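Local coordinates for possible exported protein (Mycobacterium tuberculosis, PDB 3MAY) that binds heme, free or taken from host hemoglobin, and delivers it to the membrane proteins MmpL3 and MmpL11 as part of a heme-iron acquisition system, at residues 23-28 against 60-65; 37-42 against 46-51. One frame throughout, in Å; residues are numbered along the deposited sequence.

Contact 1: residues 23-28 against 60-65; sequences GDYLDS and PKVASD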
loop_
_atom_site.group_PDB
_atom_site.type_symbol
_atom_site.label_atom_id
_atom_site.label_comp_id
_atom_site.label_asym_id
_atom_site.label_seq_id
_atom_site.Cartn_x
_atom_site.Cartn_y
_atom_site.Cartn_z
ATOM N N GLY C 23 11.049 -9.016 14.874
ATOM C CA GLY C 23 11.356 -8.103 15.966
ATOM C C GLY C 23 12.686 -8.491 16.625
ATOM O O GLY C 23 13.535 -7.629 16.881
ATOM N N ASP C 24 12.884 -9.782 16.909
ATOM C CA ASP C 24 14.173 -10.245 17.410
ATOM C C ASP C 24 15.352 -9.882 16.480
ATOM O O ASP C 24 16.396 -9.437 16.952
ATOM C CB ASP C 24 14.132 -11.764 17.608
ATOM C CG ASP C 24 13.212 -12.188 18.715
ATOM O OD1 ASP C 24 12.848 -11.369 19.573
ATOM O OD2 ASP C 24 12.851 -13.362 18.741
ATOM N N TYR C 25 15.184 -10.004 15.160
ATOM C CA TYR C 25 16.255 -9.708 14.229
ATOM C C TYR C 25 16.598 -8.243 14.263
ATOM O O TYR C 25 17.760 -7.884 14.292
ATOM C CB TYR C 25 15.832 -10.075 12.828
ATOM C CG TYR C 25 16.860 -9.788 11.778
ATOM C CD1 TYR C 25 17.950 -10.613 11.627
ATOM C CD2 TYR C 25 16.748 -8.699 10.915
ATOM C CE1 TYR C 25 18.905 -10.366 10.650
ATOM C CE2 TYR C 25 17.750 -8.424 9.910
ATOM C CZ TYR C 25 18.825 -9.286 9.792
ATOM O OH TYR C 25 19.877 -9.131 8.833
ATOM N N LEU C 26 15.594 -7.371 14.277
ATOM C CA LEU C 26 15.850 -5.904 14.270
ATOM C C LEU C 26 16.423 -5.528 15.600
ATOM O O LEU C 26 17.310 -4.669 15.728
ATOM C CB LEU C 26 14.545 -5.149 14.134
ATOM C CG LEU C 26 13.902 -5.300 12.813
ATOM C CD1 LEU C 26 12.572 -4.482 12.820
ATOM C CD2 LEU C 26 14.873 -4.741 11.731
ATOM N N ASP C 27 15.921 -6.185 16.619
ATOM C CA ASP C 27 16.410 -5.840 17.916
ATOM C C ASP C 27 17.894 -6.161 18.003
ATOM O O ASP C 27 18.670 -5.550 18.745
ATOM C CB ASP C 27 15.705 -6.677 18.928
ATOM C CG ASP C 27 15.878 -6.137 20.163
ATOM O OD1 ASP C 27 16.854 -6.587 20.832
ATOM O OD2 ASP C 27 15.192 -5.097 20.344
ATOM N N SER C 28 18.274 -7.176 17.222
ATOM C CA SER C 28 19.614 -7.537 17.245
ATOM C C SER C 28 20.434 -6.924 16.139
ATOM O O SER C 28 21.621 -7.196 16.071
ATOM C CB SER C 28 19.712 -9.026 17.197
ATOM O OG SER C 28 20.367 -9.279 16.015
ATOM N N PRO C 60 23.601 -6.914 1.717
ATOM C CA PRO C 60 22.829 -7.997 1.078
ATOM C C PRO C 60 22.499 -9.169 2.032
ATOM O O PRO C 60 21.508 -9.876 1.836
ATOM C CB PRO C 60 23.734 -8.467 -0.082
ATOM C CG PRO C 60 25.157 -7.954 0.242
ATOM C CD PRO C 60 24.951 -6.725 1.130
ATOM N N LYS C 61 23.336 -9.352 3.044
ATOM C CA LYS C 61 23.065 -10.180 4.194
ATOM C C LYS C 61 21.734 -9.784 4.812
ATOM O O LYS C 61 20.877 -10.666 5.090
ATOM C CB LYS C 61 24.157 -9.976 5.238
ATOM C CG LYS C 61 24.456 -11.216 6.002
ATOM C CD LYS C 61 24.713 -10.944 7.496
ATOM C CE LYS C 61 24.601 -12.304 8.333
ATOM N NZ LYS C 61 23.256 -12.352 8.987
ATOM N N VAL C 62 21.500 -8.476 4.992
ATOM C CA VAL C 62 20.180 -8.099 5.526
ATOM C C VAL C 62 19.050 -8.539 4.652
ATOM O O VAL C 62 18.077 -9.099 5.183
ATOM C CB VAL C 62 20.010 -6.691 6.170
ATOM C CG1 VAL C 62 21.052 -5.753 5.785
ATOM C CG2 VAL C 62 18.632 -6.103 5.957
ATOM N N ALA C 63 19.179 -8.406 3.325
ATOM C CA ALA C 63 18.016 -8.786 2.446
ATOM C C ALA C 63 17.798 -10.280 2.399
ATOM O O ALA C 63 16.663 -10.773 2.407
ATOM C CB ALA C 63 18.129 -8.266 1.042
ATOM N N SER C 64 18.905 -11.004 2.365
ATOM C CA SER C 64 18.893 -12.451 2.452
ATOM C C SER C 64 18.323 -12.973 3.810
ATOM O O SER C 64 17.615 -13.986 3.841
ATOM C CB SER C 64 20.311 -12.905 2.147
ATOM O OG SER C 64 20.603 -14.106 2.764
ATOM N N ASP C 65 18.595 -12.256 4.916
ATOM C CA ASP C 65 18.055 -12.639 6.257
ATOM C C ASP C 65 16.557 -12.355 6.325
ATOM O O ASP C 65 15.771 -13.137 6.804
ATOM C CB ASP C 65 18.758 -11.859 7.393
ATOM C CG ASP C 65 20.145 -12.386 7.726
ATOM O OD1 ASP C 65 20.551 -13.512 7.292
ATOM O OD2 ASP C 65 20.858 -11.638 8.442
#

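Contact 2: residues 37-42 against 46-51; sequences TAVLQQ and PGSVAS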
loop_
_atom_site.group_PDB
_atom_site.type_symbol
_atom_site.label_atom_id
_atom_site.label_comp_id
_atom_site.label_asym_id
_atom_site.label_seq_id
_atom_site.Cartn_x
_atom_site.Cartn_y
_atom_site.Cartn_z
ATOM N N THR C 37 12.829 2.120 11.658
ATOM C CA THR C 37 12.091 2.993 12.535
ATOM C C THR C 37 11.884 4.336 11.846
ATOM O O THR C 37 10.754 4.801 11.710
ATOM C CB THR C 37 12.846 3.131 13.832
ATOM O OG1 THR C 37 12.812 1.865 14.504
ATOM C CG2 THR C 37 12.236 4.256 14.690
ATOM N N ALA C 38 12.982 4.926 11.368
ATOM C CA ALA C 38 12.904 6.127 10.518
ATOM C C ALA C 38 11.768 5.972 9.508
ATOM O O ALA C 38 10.888 6.789 9.531
ATOM C CB ALA C 38 14.246 6.450 9.831
ATOM N N VAL C 39 11.725 4.894 8.713
ATOM C CA VAL C 39 10.576 4.693 7.807
ATOM C C VAL C 39 9.224 4.759 8.501
ATOM O O VAL C 39 8.322 5.437 8.012
ATOM C CB VAL C 39 10.626 3.404 6.948
ATOM C CG1 VAL C 39 9.373 3.272 6.139
ATOM C CG2 VAL C 39 11.817 3.404 6.007
ATOM N N LEU C 40 9.040 4.074 9.624
ATOM C CA LEU C 40 7.781 4.285 10.383
ATOM C C LEU C 40 7.568 5.759 10.836
ATOM O O LEU C 40 6.456 6.249 10.803
ATOM C CB LEU C 40 7.650 3.338 11.583
ATOM C CG LEU C 40 7.718 1.822 11.357
ATOM C CD1 LEU C 40 7.909 1.090 12.708
ATOM C CD2 LEU C 40 6.532 1.247 10.611
ATOM N N GLN C 41 8.641 6.431 11.248
ATOM C CA GLN C 41 8.619 7.739 11.904
ATOM C C GLN C 41 8.394 8.860 10.924
ATOM O O GLN C 41 7.689 9.830 11.205
ATOM C CB GLN C 41 9.973 8.021 12.553
ATOM C CG GLN C 41 9.972 8.130 14.048
ATOM C CD GLN C 41 11.363 7.875 14.666
ATOM O OE1 GLN C 41 12.385 8.223 14.072
ATOM N NE2 GLN C 41 11.391 7.273 15.879
ATOM N N GLN C 42 9.072 8.761 9.788
ATOM C CA GLN C 42 8.955 9.722 8.718
ATOM C C GLN C 42 7.708 9.427 7.903
ATOM O O GLN C 42 7.434 10.123 6.945
ATOM C CB GLN C 42 10.219 9.691 7.856
ATOM C CG GLN C 42 11.467 10.203 8.572
ATOM C CD GLN C 42 12.787 9.995 7.785
ATOM O OE1 GLN C 42 12.870 9.195 6.848
ATOM N NE2 GLN C 42 13.831 10.684 8.211
ATOM N N PRO C 46 9.329 9.367 0.911
ATOM C CA PRO C 46 10.277 9.052 -0.159
ATOM C C PRO C 46 11.728 8.842 0.341
ATOM O O PRO C 46 12.386 7.887 -0.067
ATOM C CB PRO C 46 10.162 10.267 -1.068
ATOM C CG PRO C 46 8.775 10.729 -0.860
ATOM C CD PRO C 46 8.378 10.417 0.524
ATOM N N GLY C 47 12.199 9.685 1.253
ATOM C CA GLY C 47 13.603 9.623 1.700
ATOM C C GLY C 47 13.999 8.359 2.466
ATOM O O GLY C 47 15.008 7.706 2.176
ATOM N N SER C 48 13.215 8.056 3.490
ATOM C CA SER C 48 13.268 6.799 4.204
ATOM C C SER C 48 13.369 5.567 3.282
ATOM O O SER C 48 14.013 4.544 3.640
ATOM C CB SER C 48 11.995 6.686 5.046
ATOM O OG SER C 48 10.820 6.536 4.246
ATOM N N VAL C 49 12.724 5.655 2.115
ATOM C CA VAL C 49 12.704 4.537 1.190
ATOM C C VAL C 49 14.001 4.380 0.409
ATOM O O VAL C 49 14.512 3.276 0.253
ATOM C CB VAL C 49 11.512 4.629 0.320
ATOM C CG1 VAL C 49 11.646 3.696 -0.897
ATOM C CG2 VAL C 49 10.305 4.306 1.201
ATOM N N ALA C 50 14.554 5.505 -0.020
ATOM C CA ALA C 50 15.887 5.545 -0.537
ATOM C C ALA C 50 16.877 5.053 0.506
ATOM O O ALA C 50 17.897 4.468 0.146
ATOM C CB ALA C 50 16.248 6.987 -1.012
ATOM N N SER C 51 16.607 5.306 1.786
ATOM C CA SER C 51 17.532 4.824 2.847
ATOM C C SER C 51 17.380 3.369 3.029
ATOM O O SER C 51 18.345 2.706 3.213
ATOM C CB SER C 51 17.377 5.528 4.192
ATOM O OG SER C 51 16.354 6.487 4.115
#

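Contact 1: residues 23-28 against 60-65
Tyr25 OH donates a hydrogen bond to Asp65 OD2 at 2.7 Å, and this pair carries most of the contact between residues 23-28, on helix 8-27, and residues 60-65, on helix 60-69. The phenol ring meets the carboxylate at about a right angle, their planes 84° apart. OD2 lies at the edge of the ring near its plane, also close to CE1, while Asp65 CB lies 3.3 Å from Tyr25 OH. The hydroxyl reaches the helix backbone as well: Tyr25 OH is 3.5 Å from Val62 CA, with Val62 CB barely farther off, giving the phenol end an aliphatic neighbour beside its polar one.

The two short helical segments run nearly antiparallel, at 166°, with axes 12.4 Å apart. Such a gap needs a long side chain to bridge it: with CG anti to the backbone N (chi1 179°), the ring of Tyr25 stretches out from its own helix to the other. Asp65 is positioned in turn by Lys61, one turn earlier on the same helix, whose NZ forms a salt bridge of 2.6 Å to Asp65 OD2. The lysine uses the syn lone pair of that oxygen and the tyrosine the anti one, so a single carboxylate oxygen accepts two donors. Farther out, the ring of His29 lies against that of Tyr25, and Val62 packs on His55.

Tyr25 is probably the axial ligand of heme iron, and His29 and His55 probably contribute to heme binding as well. Iron would bind at the very oxygen that here donates to Asp65, so ligation would probably require this bond to be given up or rearranged.

Contact 2: residues 37-42 against 46-51
Val39 meets Ser48 through the methyl group CG2, which lies beside the backbone N while CG1 is anti to it (chi1 176°); Ser48 points its beta carbon at this methyl, with OG turned between its own backbone N and carbonyl carbon (chi1 68°). The two residues join the arms of a helical hairpin, helix 30-41 and helix 46-57, close to the short turn between them. Here the backbones come near, 5.0 Å from Val39 CA to Ser48 CA, and the small serine suits such proximity. CG2 of Val39 is 3.4 Å from Ser48 CB and equally near the serine carbonyl oxygen.

Gln42, next along the chain from Gln41, extends its side chain toward Ser48. Its amide oxygen makes a close contact with a carbon and not a bond, Gln42 OE1 lying 3.2 Å from Ser48 CB, with Ser48 N farther off. The serine hydroxyl is occupied elsewhere, bonding to the carbonyl of Gly45 in the turn. The second subunit covers part of the hairpin: its Ile90 packs on Val39, and its Met93 on Val49.

Within helix 46-57, Gly47 O takes two bonds from Ser51, one from its backbone N and one of 2.7 Å from Ser51 OG, the hydroxyl tilted 29° from the carbonyl plane.

In the fold
Both segments of contact 2 fall, in sequence, between the two segments of contact 1: helix 8-27 leads into helix 30-41, the chain turns back through helix 46-57, and helix 60-69 then returns to meet the end of the first. The contacts share no helix and do not touch. Their centres are about 17 Å apart and their nearest atoms about 7 Å. Contact 2 sits toward the turn of the hairpin, whereas contact 1 bridges the helices flanking its other end, where His29 and His55 lie. All four segments belong to the haemophore-type, all-helical heme-binding part of this secreted protein; its probable heme-binding residues gather around 23-28/60-65, and both regions face the second subunit.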